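Local coordinates for protein sphingomyelinase-c (Listeria ivanovii, PDB 1ZWX) that belongs to the DNase I-like endonuclease/exonuclease/phosphatase family, whose fold packs two mixed beta sheets face to face with helices on the outside, at residues 54-59 / 98-103; 124-129 / 151-156; 17-22 / 288-293. One frame throughout, in Å; residues are numbered along the deposited sequence. Where two conformers were deposited one is given.

How the contacts relate
All three contacts join loops and strand ends of the two sheets around one place, marked by a bound phosphate ion. Contact 1 lies about 12 Å from contact 3 and about 13 Å from contact 2, centre to centre; the centres of contacts 2 and 3 are about 16 Å apart. Strands 49-55 and 12-20 are neighbours in one sheet, and there the E54 and L20 backbones of contacts 1 and 3 meet, E54 O lying 2.8 Å from L20 N. Contacts 1 and 2 meet where E99 OE1 lies 2.7 Å from S129 OG. H291 of contact 3 donates to the phosphate, the E54 side chain comes within about 3 Å of it, and that of A154 within about 4 Å.

Contact 1. Residues 54-59 / 98-103; sequences EAFDTS and LEDGGV
F56 lies against the 98-103 loop with one face and one edge. Its CB meets E99 OE2 at 3.5 Å, and F56 CG then sits under E99 CD at 3.7 Å. The E99 carboxylate is laid almost flat over the ring, the two planes 6° apart, with OE1 above the rim; E99 reaches there because CG is anti to the backbone N (chi1 -156°), and its OE1 takes a hydrogen bond from S129. The backbone of E54 covers the opposite face near the rim. Further out, F56 CD2 lies 3.6 Å from D100 OD2. F56 CE2 meets D100 O edge-on at 3.3 Å, whereas F56 CZ, at the tip, comes only loosely near G101 O, at 4.2 Å. Glycine suits position 102: phi is positive, and a CB would run into F56 CE2. The bare backbone can therefore close up, and A55 N donates to G102 O at 3.0 Å. Alongside, one water joins E54 N to G101 O, and D100 OD2 accepts a weak bond from G102 N. D100 O is buried with no hydrogen-bond partner in the model, so the slightly positive C-H edge of F56 is what faces it, probably as a modest electrostatic compensation.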
ATOM      1  N   GLU A  54       4.830  -3.816   0.573  1.00 19.84           N
ATOM      2  CA  GLU A  54       5.963  -4.511   1.233  1.00 21.36           C
ATOM      3  C   GLU A  54       5.732  -6.014   1.453  1.00 21.73           C
ATOM      4  O   GLU A  54       6.243  -6.628   2.424  1.00 22.15           O
ATOM      5  CB  GLU A  54       6.376  -3.805   2.513  1.00 21.32           C
ATOM      6  CG  GLU A  54       7.043  -2.470   2.215  1.00 23.19           C
ATOM      7  CD  GLU A  54       7.576  -1.727   3.463  1.00 24.68           C
ATOM      8  OE1 GLU A  54       7.757  -2.344   4.543  1.00 27.28           O
ATOM      9  OE2 GLU A  54       7.776  -0.494   3.358  1.00 28.01           O
ATOM     10  N   ALA A  55       4.971  -6.592   0.547  1.00 19.77           N
ATOM     11  CA  ALA A  55       4.858  -8.064   0.453  1.00 20.37           C
ATOM     12  C   ALA A  55       6.015  -8.535  -0.405  1.00 19.58           C
ATOM     13  O   ALA A  55       5.836  -8.929  -1.561  1.00 20.45           O
ATOM     14  CB  ALA A  55       3.494  -8.450  -0.171  1.00 19.93           C
ATOM     15  N   PHE A  56       7.230  -8.472   0.153  1.00 20.86           N
ATOM     16  CA  PHE A  56       8.441  -8.724  -0.622  1.00 21.05           C
ATOM     17  C   PHE A  56       8.903 -10.190  -0.522  1.00 22.19           C
ATOM     18  O   PHE A  56       9.255 -10.821  -1.533  1.00 22.68           O
ATOM     19  CB  PHE A  56       9.620  -7.846  -0.144  1.00 20.33           C
ATOM     20  CG  PHE A  56       9.505  -6.381  -0.470  1.00 21.17           C
ATOM     21  CD1 PHE A  56       9.585  -5.443   0.555  1.00 21.98           C
ATOM     22  CD2 PHE A  56       9.347  -5.940  -1.778  1.00 22.56           C
ATOM     23  CE1 PHE A  56       9.519  -4.087   0.271  1.00 21.62           C
ATOM     24  CE2 PHE A  56       9.271  -4.563  -2.066  1.00 21.87           C
ATOM     25  CZ  PHE A  56       9.353  -3.659  -1.042  1.00 19.91           C
ATOM     26  N   ASP A  57       8.931 -10.715   0.698  1.00 23.03           N
ATOM     27  CA  ASP A  57       9.474 -12.072   0.913  1.00 24.45           C
ATOM     28  C   ASP A  57       8.629 -13.056   0.144  1.00 25.48           C
ATOM     29  O   ASP A  57       7.413 -13.082   0.317  1.00 25.60           O
ATOM     30  CB  ASP A  57       9.402 -12.453   2.381  1.00 24.04           C
ATOM     31  CG  ASP A  57       9.999 -13.824   2.635  1.00 26.21           C
ATOM     32  OD1 ASP A  57       9.266 -14.738   3.069  1.00 26.42           O
ATOM     33  OD2 ASP A  57      11.214 -13.967   2.376  1.00 25.93           O
ATOM     34  N   THR A  58       9.261 -13.893  -0.671  1.00 26.98           N
ATOM     35  CA  THR A  58       8.519 -14.803  -1.522  1.00 28.32           C
ATOM     36  C   THR A  58       7.535 -15.699  -0.733  1.00 28.20           C
ATOM     37  O   THR A  58       6.341 -15.743  -1.049  1.00 27.27           O
ATOM     38  CB  THR A  58       9.491 -15.640  -2.385  1.00 29.20           C
ATOM     39  OG1 THR A  58      10.182 -14.758  -3.275  1.00 32.13           O
ATOM     40  CG2 THR A  58       8.742 -16.655  -3.191  1.00 30.78           C
ATOM     41  N   SER A  59       8.037 -16.394   0.293  1.00 28.42           N
ATOM     42  CA  SER A  59       7.215 -17.336   1.082  1.00 27.88           C
ATOM     43  C   SER A  59       6.145 -16.695   1.945  1.00 26.75           C
ATOM     44  O   SER A  59       5.005 -17.166   1.946  1.00 27.26           O
ATOM     45  CB  SER A  59       8.089 -18.247   1.960  1.00 28.61           C
ATOM     46  OG  SER A  59       9.004 -18.942   1.140  1.00 32.11           O
ATOM     47  N   LEU A  98      16.951  -6.839  -6.922  1.00 40.48           N
ATOM     48  CA  LEU A  98      17.031  -8.135  -6.247  1.00 38.54           C
ATOM     49  C   LEU A  98      15.638  -8.716  -5.925  1.00 37.18           C
ATOM     50  O   LEU A  98      15.505  -9.881  -5.504  1.00 37.24           O
ATOM     51  CB  LEU A  98      17.837  -7.951  -4.953  1.00 38.59           C
ATOM     52  N   GLU A  99      14.603  -7.909  -6.164  1.00 34.21           N
ATOM     53  CA  GLU A  99      13.352  -8.042  -5.448  1.00 31.74           C
ATOM     54  C   GLU A  99      12.167  -7.484  -6.251  1.00 29.43           C
ATOM     55  O   GLU A  99      12.325  -6.554  -7.047  1.00 27.97           O
ATOM     56  CB  GLU A  99      13.469  -7.225  -4.166  1.00 32.30           C
ATOM     57  CG  GLU A  99      12.580  -7.678  -3.120  1.00 34.99           C
ATOM     58  CD  GLU A  99      12.868  -7.034  -1.812  1.00 36.45           C
ATOM     59  OE1 GLU A  99      12.901  -5.785  -1.737  1.00 35.44           O
ATOM     60  OE2 GLU A  99      13.021  -7.794  -0.843  1.00 36.35           O
ATOM     61  N   ASP A 100      10.982  -8.037  -6.010  1.00 25.94           N
ATOM     62  CA  ASP A 100       9.764  -7.515  -6.634  1.00 24.62           C
ATOM     63  C   ASP A 100       9.314  -6.201  -5.995  1.00 23.13           C
ATOM     64  O   ASP A 100      10.000  -5.651  -5.115  1.00 22.75           O
ATOM     65  CB  ASP A 100       8.669  -8.611  -6.665  1.00 23.86           C
ATOM     66  CG  ASP A 100       8.129  -8.972  -5.296  1.00 24.58           C
ATOM     67  OD1 ASP A 100       7.657 -10.127  -5.133  1.00 28.88           O
ATOM     68  OD2 ASP A 100       8.101  -8.142  -4.383  1.00 19.08           O
ATOM     69  N   GLY A 101       8.173  -5.663  -6.431  1.00 22.66           N
ATOM     70  CA  GLY A 101       7.739  -4.347  -5.936  1.00 20.99           C
ATOM     71  C   GLY A 101       6.888  -4.341  -4.690  1.00 20.93           C
ATOM     72  O   GLY A 101       6.594  -3.274  -4.146  1.00 21.54           O
ATOM     73  N   GLY A 102       6.507  -5.535  -4.221  1.00 20.77           N
ATOM     74  CA  GLY A 102       5.849  -5.695  -2.916  1.00 20.01           C
ATOM     75  C   GLY A 102       4.365  -5.336  -2.918  1.00 20.29           C
ATOM     76  O   GLY A 102       3.701  -5.494  -1.915  1.00 20.75           O
ATOM     77  N   VAL A 103       3.834  -4.899  -4.059  1.00 19.07           N
ATOM     78  CA  VAL A 103       2.412  -4.469  -4.123  1.00 18.85           C
ATOM     79  C   VAL A 103       1.504  -5.549  -4.700  1.00 17.67           C
ATOM     80  O   VAL A 103       1.780  -6.071  -5.744  1.00 18.28           O
ATOM     81  CB  VAL A 103       2.222  -3.208  -5.006  1.00 18.33           C
ATOM     82  CG1 VAL A 103       0.711  -2.838  -5.083  1.00 20.20           C
ATOM     83  CG2 VAL A 103       3.055  -2.022  -4.448  1.00 19.18           C
TER
HETATM   84  O   HOH W   1       5.531  -2.441  -1.695  1.00 19.05           O
HETATM   85  O   HOH W   2       6.565 -11.122  -3.038  1.00 20.52           O
HETATM   86  O   HOH W   3      10.692 -10.408  -4.531  1.00 31.45           O
HETATM   87  O   HOH W   4      12.546 -10.946  -1.245  1.00 52.52           O

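Contact 2. Residues 124-129 / 151-156; sequences GADRLS and HTQADD. Unlike the reference sequence in segment 151-156: Q153 (reference Pro).
D126 reaches from the 3-10 turn 125-128 to the loop that follows strand 143-151, and the densest part of the contact gathers round its carboxylate. D126 OD2 accepts from A154 N at 2.9 Å, the donor lying nearly on the line of the C-O bond and the N-H...O angle being 164°. The same oxygen forms a salt bridge with K131, which also donates to T152 O, so a single lysine serves both sides of the junction and probably stabilises the negative charge of D126. Behind the carboxylate lies the amide of Q153, a residue that differs from the reference sequence, its plane 58° from that of D126. Q153 OE1 touches D126 CB at 3.4 Å. The Q153 chain leaves with CG anti to the backbone N and bends at chi2 (74°), which folds the amide back over its own loop: Q153 NE2 donates to A154 O at 3.0 Å, within the carbonyl plane, while OE1 accepts from G123 N. The buried amide thus serves as donor and acceptor at once.

Towards solvent the contact thins to one bond. A125, exposed on its turn, gives its N-H to D156 OD2, with A125 N 2.8 Å away and above the carboxylate plane. D156 OD1 accepts from L158 N, so both oxygens are used. The first N-H groups of a 3-10 turn have no carbonyl partner within the turn, which makes an aspartate a fitting partner. G124 suits the approach: its phi is positive, and a CB would collide with D156 OD2.

The arrangement is typical of the DNase I-like sandwich, in which loops following two strands of one sheet, here 111-118 and 143-151, which flank strand 132-140, come together at the rim of the site, where the phosphate lies near A154.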
ATOM      1  N   GLY A 124      18.696   5.044  -4.249  1.00 24.19           N
ATOM      2  CA  GLY A 124      19.159   4.430  -3.012  1.00 22.38           C
ATOM      3  C   GLY A 124      18.803   2.965  -2.993  1.00 21.74           C
ATOM      4  O   GLY A 124      18.745   2.329  -4.024  1.00 21.94           O
ATOM      5  N   ALA A 125      18.537   2.440  -1.805  1.00 23.09           N
ATOM      6  CA  ALA A 125      18.217   1.018  -1.642  1.00 23.64           C
ATOM      7  C   ALA A 125      16.984   0.615  -2.410  1.00 24.94           C
ATOM      8  O   ALA A 125      16.793  -0.580  -2.707  1.00 24.91           O
ATOM      9  CB  ALA A 125      18.022   0.696  -0.153  1.00 24.65           C
ATOM     10  N   ASP A 126      16.138   1.600  -2.753  1.00 23.98           N
ATOM     11  CA  ASP A 126      14.904   1.294  -3.537  1.00 24.74           C
ATOM     12  C   ASP A 126      15.184   0.793  -4.937  1.00 24.16           C
ATOM     13  O   ASP A 126      14.352   0.090  -5.531  1.00 23.75           O
ATOM     14  CB  ASP A 126      13.941   2.505  -3.553  1.00 25.00           C
ATOM     15  CG  ASP A 126      12.992   2.466  -2.381  1.00 28.38           C
ATOM     16  OD1 ASP A 126      13.071   1.446  -1.649  1.00 35.11           O
ATOM     17  OD2 ASP A 126      12.178   3.381  -2.166  1.00 24.72           O
ATOM     18  N   ARG A 127      16.379   1.094  -5.449  1.00 22.71           N
ATOM     19  CA  ARG A 127      16.807   0.553  -6.739  1.00 23.80           C
ATOM     20  C   ARG A 127      16.939  -0.973  -6.721  1.00 24.37           C
ATOM     21  O   ARG A 127      17.012  -1.595  -7.783  1.00 24.09           O
ATOM     22  CB  ARG A 127      18.143   1.168  -7.214  1.00 24.50           C
ATOM     23  CG  ARG A 127      18.094   2.687  -7.439  1.00 24.42           C
ATOM     24  CD  ARG A 127      19.483   3.205  -7.882  1.00 27.28           C
ATOM     25  NE  ARG A 127      19.302   4.368  -8.733  1.00 35.88           N
ATOM     26  CZ  ARG A 127      19.738   4.475  -9.974  1.00 37.26           C
ATOM     27  NH1 ARG A 127      20.479   3.530 -10.519  1.00 37.94           N
ATOM     28  NH2 ARG A 127      19.496   5.581 -10.645  1.00 42.51           N
ATOM     29  N   LEU A 128      16.957  -1.582  -5.533  1.00 24.28           N
ATOM     30  CA  LEU A 128      17.037  -3.061  -5.452  1.00 25.44           C
ATOM     31  C   LEU A 128      15.675  -3.761  -5.610  1.00 25.61           C
ATOM     32  O   LEU A 128      15.604  -5.004  -5.704  1.00 26.14           O
ATOM     33  CB  LEU A 128      17.712  -3.488  -4.135  1.00 25.92           C
ATOM     34  CG  LEU A 128      19.191  -3.059  -4.036  1.00 27.47           C
ATOM     35  CD1 LEU A 128      19.719  -3.351  -2.649  1.00 30.13           C
ATOM     36  CD2 LEU A 128      20.047  -3.743  -5.114  1.00 30.17           C
ATOM     37  N   SER A 129      14.595  -2.974  -5.689  1.00 25.49           N
ATOM     38  CA  SER A 129      13.239  -3.551  -5.844  1.00 24.70           C
ATOM     39  C   SER A 129      12.498  -2.956  -7.043  1.00 25.12           C
ATOM     40  O   SER A 129      12.637  -1.773  -7.350  1.00 24.60           O
ATOM     41  CB  SER A 129      12.389  -3.374  -4.585  1.00 24.15           C
ATOM     42  OG  SER A 129      13.052  -3.673  -3.375  0.50 20.13           O
ATOM     43  N   HIS A 151       3.345   1.798  -4.006  1.00 18.35           N
ATOM     44  CA  HIS A 151       4.256   2.033  -2.898  1.00 19.00           C
ATOM     45  C   HIS A 151       5.435   2.749  -3.563  1.00 18.87           C
ATOM     46  O   HIS A 151       6.159   2.168  -4.367  1.00 19.44           O
ATOM     47  CB  HIS A 151       4.703   0.704  -2.244  1.00 19.81           C
ATOM     48  CG  HIS A 151       5.735   0.872  -1.151  1.00 18.86           C
ATOM     49  ND1 HIS A 151       6.510  -0.177  -0.688  1.00 22.28           N
ATOM     50  CD2 HIS A 151       6.119   1.961  -0.447  1.00 21.04           C
ATOM     51  CE1 HIS A 151       7.309   0.261   0.276  1.00 21.81           C
ATOM     52  NE2 HIS A 151       7.093   1.554   0.443  1.00 20.80           N
ATOM     53  N   THR A 152       5.578   4.034  -3.242  1.00 19.92           N
ATOM     54  CA  THR A 152       6.554   4.904  -3.930  1.00 19.62           C
ATOM     55  C   THR A 152       7.906   4.964  -3.165  1.00 19.38           C
ATOM     56  O   THR A 152       8.045   4.451  -2.065  1.00 19.66           O
ATOM     57  CB  THR A 152       5.997   6.351  -4.104  1.00 17.87           C
ATOM     58  OG1 THR A 152       5.624   6.841  -2.826  1.00 19.88           O
ATOM     59  CG2 THR A 152       4.753   6.364  -5.021  1.00 20.40           C
ATOM     60  N   GLN A 153       8.883   5.577  -3.822  1.00 19.73           N
ATOM     61  CA  GLN A 153      10.220   5.836  -3.274  1.00 19.99           C
ATOM     62  C   GLN A 153      10.219   6.363  -1.843  1.00 20.30           C
ATOM     63  O   GLN A 153       9.535   7.346  -1.538  1.00 19.85           O
ATOM     64  CB  GLN A 153      10.906   6.866  -4.207  1.00 19.30           C
ATOM     65  CG  GLN A 153      12.311   7.307  -3.692  1.00 20.92           C
ATOM     66  CD  GLN A 153      13.373   6.222  -3.893  1.00 18.30           C
ATOM     67  OE1 GLN A 153      13.452   5.588  -4.954  1.00 20.65           O
ATOM     68  NE2 GLN A 153      14.207   6.023  -2.878  1.00 19.18           N
ATOM     69  N   ALA A 154      11.060   5.759  -0.977  1.00 20.55           N
ATOM     70  CA  ALA A 154      11.219   6.218   0.397  1.00 22.32           C
ATOM     71  C   ALA A 154      12.348   7.265   0.485  1.00 23.50           C
ATOM     72  O   ALA A 154      13.209   7.326  -0.393  1.00 24.03           O
ATOM     73  CB  ALA A 154      11.565   5.039   1.313  1.00 23.19           C
ATOM     74  N   ASP A 155      12.327   8.063   1.552  1.00 24.71           N
ATOM     75  CA  ASP A 155      13.550   8.787   1.987  1.00 26.68           C
ATOM     76  C   ASP A 155      14.604   7.708   2.346  1.00 27.50           C
ATOM     77  O   ASP A 155      14.238   6.667   2.940  1.00 27.51           O
ATOM     78  CB  ASP A 155      13.232   9.729   3.169  1.00 26.53           C
ATOM     79  CG  ASP A 155      12.493  10.999   2.724  1.00 28.42           C
ATOM     80  OD1 ASP A 155      12.245  11.180   1.517  1.00 27.10           O
ATOM     81  OD2 ASP A 155      12.191  11.852   3.576  1.00 31.68           O
ATOM     82  N   ASP A 156      15.873   7.938   1.949  1.00 28.42           N
ATOM     83  CA  ASP A 156      17.015   6.991   2.109  1.00 28.01           C
ATOM     84  C   ASP A 156      18.110   7.852   2.716  1.00 28.66           C
ATOM     85  O   ASP A 156      18.325   8.974   2.251  1.00 27.88           O
ATOM     86  CB  ASP A 156      17.489   6.489   0.737  1.00 28.60           C
ATOM     87  CG  ASP A 156      18.524   5.292   0.798  1.00 32.98           C
ATOM     88  OD1 ASP A 156      19.717   5.450   1.187  1.00 37.82           O
ATOM     89  OD2 ASP A 156      18.138   4.162   0.386  1.00 40.06           O
TER

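Contact 3. Residues 17-22 / 288-293; sequences NVYLFS and FSDHYP. With PO4 (phosphate ion), chain B.
N17 lays its side-chain amide over one face of the H291 imidazole, the two planes 10° apart. N17 ND2 stands 3.4 Å above the ring plane of H291 toward its rim, while N17 CB makes a CH-pi contact 4.0 Å from the centroid of the H291 ring. This is stacking, not a bond from ND2 to NE2: ND2 instead donates to E54 and D195. Asparagine fits because a flat amide can stack and use its edges at once; OD1 accepts from Y19 N, an Asx turn. S289 OG, anti to its backbone N (chi1 158°), donates to N17 O at 2.6 Å and accepts from H291 N at 3.0 Å, an ST turn. The run of serine, aspartate and histidine just ahead of the last strand is a familiar signature of the DNase I-like family, and here the serine's small hydroxyl ties it to strand 12-20. A second stack sets the D290 carboxylate over the Y19 ring, planes 18° apart, with D290 OD2 3.8 Å above the plane of Y19 and over its centre. F21 presents its face to the edge of Y19. In the plane of its own ring, H291 NE2 donates to phosphate O2 at 2.7 Å, while ND1 is hydrogen-bonded to D248.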
ATOM      1  N   ASN A  17       0.570  -1.563   4.430  1.00 21.06           N
ATOM      2  CA  ASN A  17       1.959  -1.856   4.219  1.00 21.01           C
ATOM      3  C   ASN A  17       2.303  -2.864   5.320  1.00 20.38           C
ATOM      4  O   ASN A  17       2.374  -2.511   6.495  1.00 21.12           O
ATOM      5  CB  ASN A  17       2.776  -0.543   4.359  1.00 20.92           C
ATOM      6  CG  ASN A  17       4.247  -0.763   4.135  1.00 22.38           C
ATOM      7  OD1 ASN A  17       4.750  -1.874   4.378  1.00 21.78           O
ATOM      8  ND2 ASN A  17       4.953   0.267   3.652  1.00 20.95           N
ATOM      9  N   VAL A  18       2.449  -4.125   4.928  1.00 20.86           N
ATOM     10  CA  VAL A  18       2.544  -5.226   5.888  1.00 20.29           C
ATOM     11  C   VAL A  18       4.001  -5.572   6.302  1.00 20.86           C
ATOM     12  O   VAL A  18       4.214  -6.476   7.117  1.00 20.86           O
ATOM     13  CB  VAL A  18       1.841  -6.511   5.357  1.00 19.98           C
ATOM     14  CG1 VAL A  18       0.302  -6.264   5.241  1.00 20.32           C
ATOM     15  CG2 VAL A  18       2.395  -6.928   4.038  1.00 16.52           C
ATOM     16  N   TYR A  19       4.979  -4.865   5.744  1.00 21.63           N
ATOM     17  CA  TYR A  19       6.363  -5.038   6.203  1.00 21.86           C
ATOM     18  C   TYR A  19       6.793  -6.513   6.243  1.00 21.53           C
ATOM     19  O   TYR A  19       7.110  -7.037   7.324  1.00 22.00           O
ATOM     20  CB  TYR A  19       6.482  -4.425   7.595  1.00 23.13           C
ATOM     21  CG  TYR A  19       7.880  -4.409   8.187  1.00 26.24           C
ATOM     22  CD1 TYR A  19       8.969  -4.021   7.422  1.00 29.76           C
ATOM     23  CD2 TYR A  19       8.087  -4.713   9.517  1.00 25.56           C
ATOM     24  CE1 TYR A  19      10.261  -3.974   7.952  1.00 31.02           C
ATOM     25  CE2 TYR A  19       9.376  -4.649  10.078  1.00 29.22           C
ATOM     26  CZ  TYR A  19      10.455  -4.271   9.283  1.00 30.06           C
ATOM     27  OH  TYR A  19      11.752  -4.217   9.814  1.00 31.55           O
ATOM     28  N   LEU A  20       6.808  -7.164   5.076  1.00 20.50           N
ATOM     29  CA  LEU A  20       7.312  -8.540   4.907  1.00 20.86           C
ATOM     30  C   LEU A  20       8.596  -8.522   4.087  1.00 20.68           C
ATOM     31  O   LEU A  20       8.640  -8.847   2.892  1.00 21.04           O
ATOM     32  CB  LEU A  20       6.258  -9.490   4.302  1.00 20.18           C
ATOM     33  CG  LEU A  20       4.941  -9.641   5.117  1.00 19.68           C
ATOM     34  CD1 LEU A  20       3.921 -10.457   4.305  1.00 21.63           C
ATOM     35  CD2 LEU A  20       5.046 -10.201   6.595  1.00 21.23           C
ATOM     36  N   PHE A  21       9.662  -8.101   4.760  1.00 21.10           N
ATOM     37  CA  PHE A  21      10.977  -8.063   4.123  1.00 21.41           C
ATOM     38  C   PHE A  21      11.515  -9.447   3.823  1.00 22.51           C
ATOM     39  O   PHE A  21      11.115 -10.435   4.451  1.00 21.09           O
ATOM     40  CB  PHE A  21      11.937  -7.298   5.023  1.00 21.75           C
ATOM     41  CG  PHE A  21      11.887  -5.793   4.832  1.00 23.76           C
ATOM     42  CD1 PHE A  21      10.748  -5.158   4.288  1.00 23.71           C
ATOM     43  CD2 PHE A  21      12.985  -4.995   5.214  1.00 24.15           C
ATOM     44  CE1 PHE A  21      10.716  -3.742   4.125  1.00 25.67           C
ATOM     45  CE2 PHE A  21      12.965  -3.603   5.044  1.00 26.03           C
ATOM     46  CZ  PHE A  21      11.808  -2.972   4.510  1.00 26.09           C
ATOM     47  N   SER A  22      12.416  -9.514   2.847  1.00 21.89           N
ATOM     48  CA  SER A  22      13.123 -10.753   2.498  1.00 23.70           C
ATOM     49  C   SER A  22      13.677 -11.477   3.736  1.00 24.12           C
ATOM     50  O   SER A  22      14.415 -10.884   4.495  1.00 24.03           O
ATOM     51  CB  SER A  22      14.294 -10.414   1.579  1.00 24.22           C
ATOM     52  OG  SER A  22      15.257 -11.451   1.590  1.00 28.26           O
ATOM     53  N   PHE A 288       1.222  -5.829  13.843  1.00 26.16           N
ATOM     54  CA  PHE A 288       1.125  -6.609  12.610  1.00 25.34           C
ATOM     55  C   PHE A 288       2.225  -6.226  11.631  1.00 25.44           C
ATOM     56  O   PHE A 288       2.622  -7.031  10.778  1.00 25.45           O
ATOM     57  CB  PHE A 288      -0.223  -6.332  11.908  1.00 25.18           C
ATOM     58  CG  PHE A 288      -1.437  -6.814  12.695  1.00 25.54           C
ATOM     59  CD1 PHE A 288      -2.228  -5.921  13.388  1.00 26.65           C
ATOM     60  CD2 PHE A 288      -1.764  -8.162  12.731  1.00 25.80           C
ATOM     61  CE1 PHE A 288      -3.350  -6.363  14.132  1.00 27.66           C
ATOM     62  CE2 PHE A 288      -2.883  -8.611  13.480  1.00 25.84           C
ATOM     63  CZ  PHE A 288      -3.661  -7.718  14.156  1.00 25.59           C
ATOM     64  N   SER A 289       2.658  -4.977  11.729  1.00 24.93           N
ATOM     65  CA  SER A 289       3.608  -4.384  10.790  1.00 25.71           C
ATOM     66  C   SER A 289       4.178  -3.123  11.434  1.00 25.43           C
ATOM     67  O   SER A 289       3.697  -2.695  12.497  1.00 25.53           O
ATOM     68  CB  SER A 289       2.894  -4.054   9.464  1.00 25.28           C
ATOM     69  OG  SER A 289       3.586  -3.056   8.739  1.00 27.27           O
ATOM     70  N   ASP A 290       5.185  -2.515  10.811  1.00 24.92           N
ATOM     71  CA  ASP A 290       5.679  -1.243  11.311  1.00 25.80           C
ATOM     72  C   ASP A 290       4.834  -0.055  10.846  1.00 25.07           C
ATOM     73  O   ASP A 290       5.045   1.074  11.320  1.00 25.53           O
ATOM     74  CB  ASP A 290       7.189  -1.053  11.017  1.00 26.60           C
ATOM     75  CG  ASP A 290       7.522  -0.937   9.522  1.00 31.17           C
ATOM     76  OD1 ASP A 290       6.688  -1.247   8.636  1.00 30.49           O
ATOM     77  OD2 ASP A 290       8.689  -0.544   9.230  1.00 36.49           O
ATOM     78  N   HIS A 291       3.904  -0.299   9.901  1.00 23.78           N
ATOM     79  CA  HIS A 291       2.915   0.716   9.497  1.00 23.30           C
ATOM     80  C   HIS A 291       1.568   0.282  10.049  1.00 23.01           C
ATOM     81  O   HIS A 291       1.297  -0.919  10.131  1.00 22.43           O
ATOM     82  CB  HIS A 291       2.760   0.831   7.979  1.00 22.88           C
ATOM     83  CG  HIS A 291       3.907   1.497   7.282  1.00 24.72           C
ATOM     84  ND1 HIS A 291       3.796   2.737   6.689  1.00 25.11           N
ATOM     85  CD2 HIS A 291       5.186   1.088   7.069  1.00 25.78           C
ATOM     86  CE1 HIS A 291       4.960   3.074   6.154  1.00 26.13           C
ATOM     87  NE2 HIS A 291       5.820   2.090   6.366  1.00 27.14           N
ATOM     88  N   TYR A 292       0.714   1.256  10.357  1.00 23.03           N
ATOM     89  CA  TYR A 292      -0.681   0.950  10.649  1.00 24.08           C
ATOM     90  C   TYR A 292      -1.489   0.884   9.365  1.00 24.20           C
ATOM     91  O   TYR A 292      -1.174   1.586   8.410  1.00 24.19           O
ATOM     92  CB  TYR A 292      -1.298   1.963  11.622  1.00 23.96           C
ATOM     93  CG  TYR A 292      -0.623   1.998  12.948  1.00 24.67           C
ATOM     94  CD1 TYR A 292      -0.098   3.207  13.470  1.00 25.69           C
ATOM     95  CD2 TYR A 292      -0.484   0.837  13.696  1.00 25.20           C
ATOM     96  CE1 TYR A 292       0.541   3.227  14.729  1.00 26.15           C
ATOM     97  CE2 TYR A 292       0.163   0.848  14.944  1.00 26.79           C
ATOM     98  CZ  TYR A 292       0.670   2.024  15.451  1.00 25.96           C
ATOM     99  OH  TYR A 292       1.290   1.977  16.691  1.00 27.81           O
ATOM    100  N   PRO A 293      -2.522   0.005   9.330  1.00 23.98           N
ATOM    101  CA  PRO A 293      -3.415  -0.078   8.175  1.00 23.46           C
ATOM    102  C   PRO A 293      -4.295   1.178   8.093  1.00 22.75           C
ATOM    103  O   PRO A 293      -4.496   1.862   9.104  1.00 23.41           O
ATOM    104  CB  PRO A 293      -4.299  -1.292   8.471  1.00 22.93           C
ATOM    105  CG  PRO A 293      -3.880  -1.827   9.799  1.00 24.62           C
ATOM    106  CD  PRO A 293      -2.898  -0.919  10.420  1.00 23.94           C
TER
HETATM  107  P   PO4 B 401       9.684   1.709   5.245  1.00 49.75           P
HETATM  108  O1  PO4 B 401      10.662   1.807   6.405  1.00 47.52           O
HETATM  109  O2  PO4 B 401       8.329   1.291   5.753  1.00 43.76           O
HETATM  110  O3  PO4 B 401       9.500   3.075   4.607  1.00 47.21           O
HETATM  111  O4  PO4 B 401      10.224   0.692   4.257  1.00 48.55           O
HETATM  112  O   HOH W   5      -0.186   0.812   5.960  1.00 23.86           O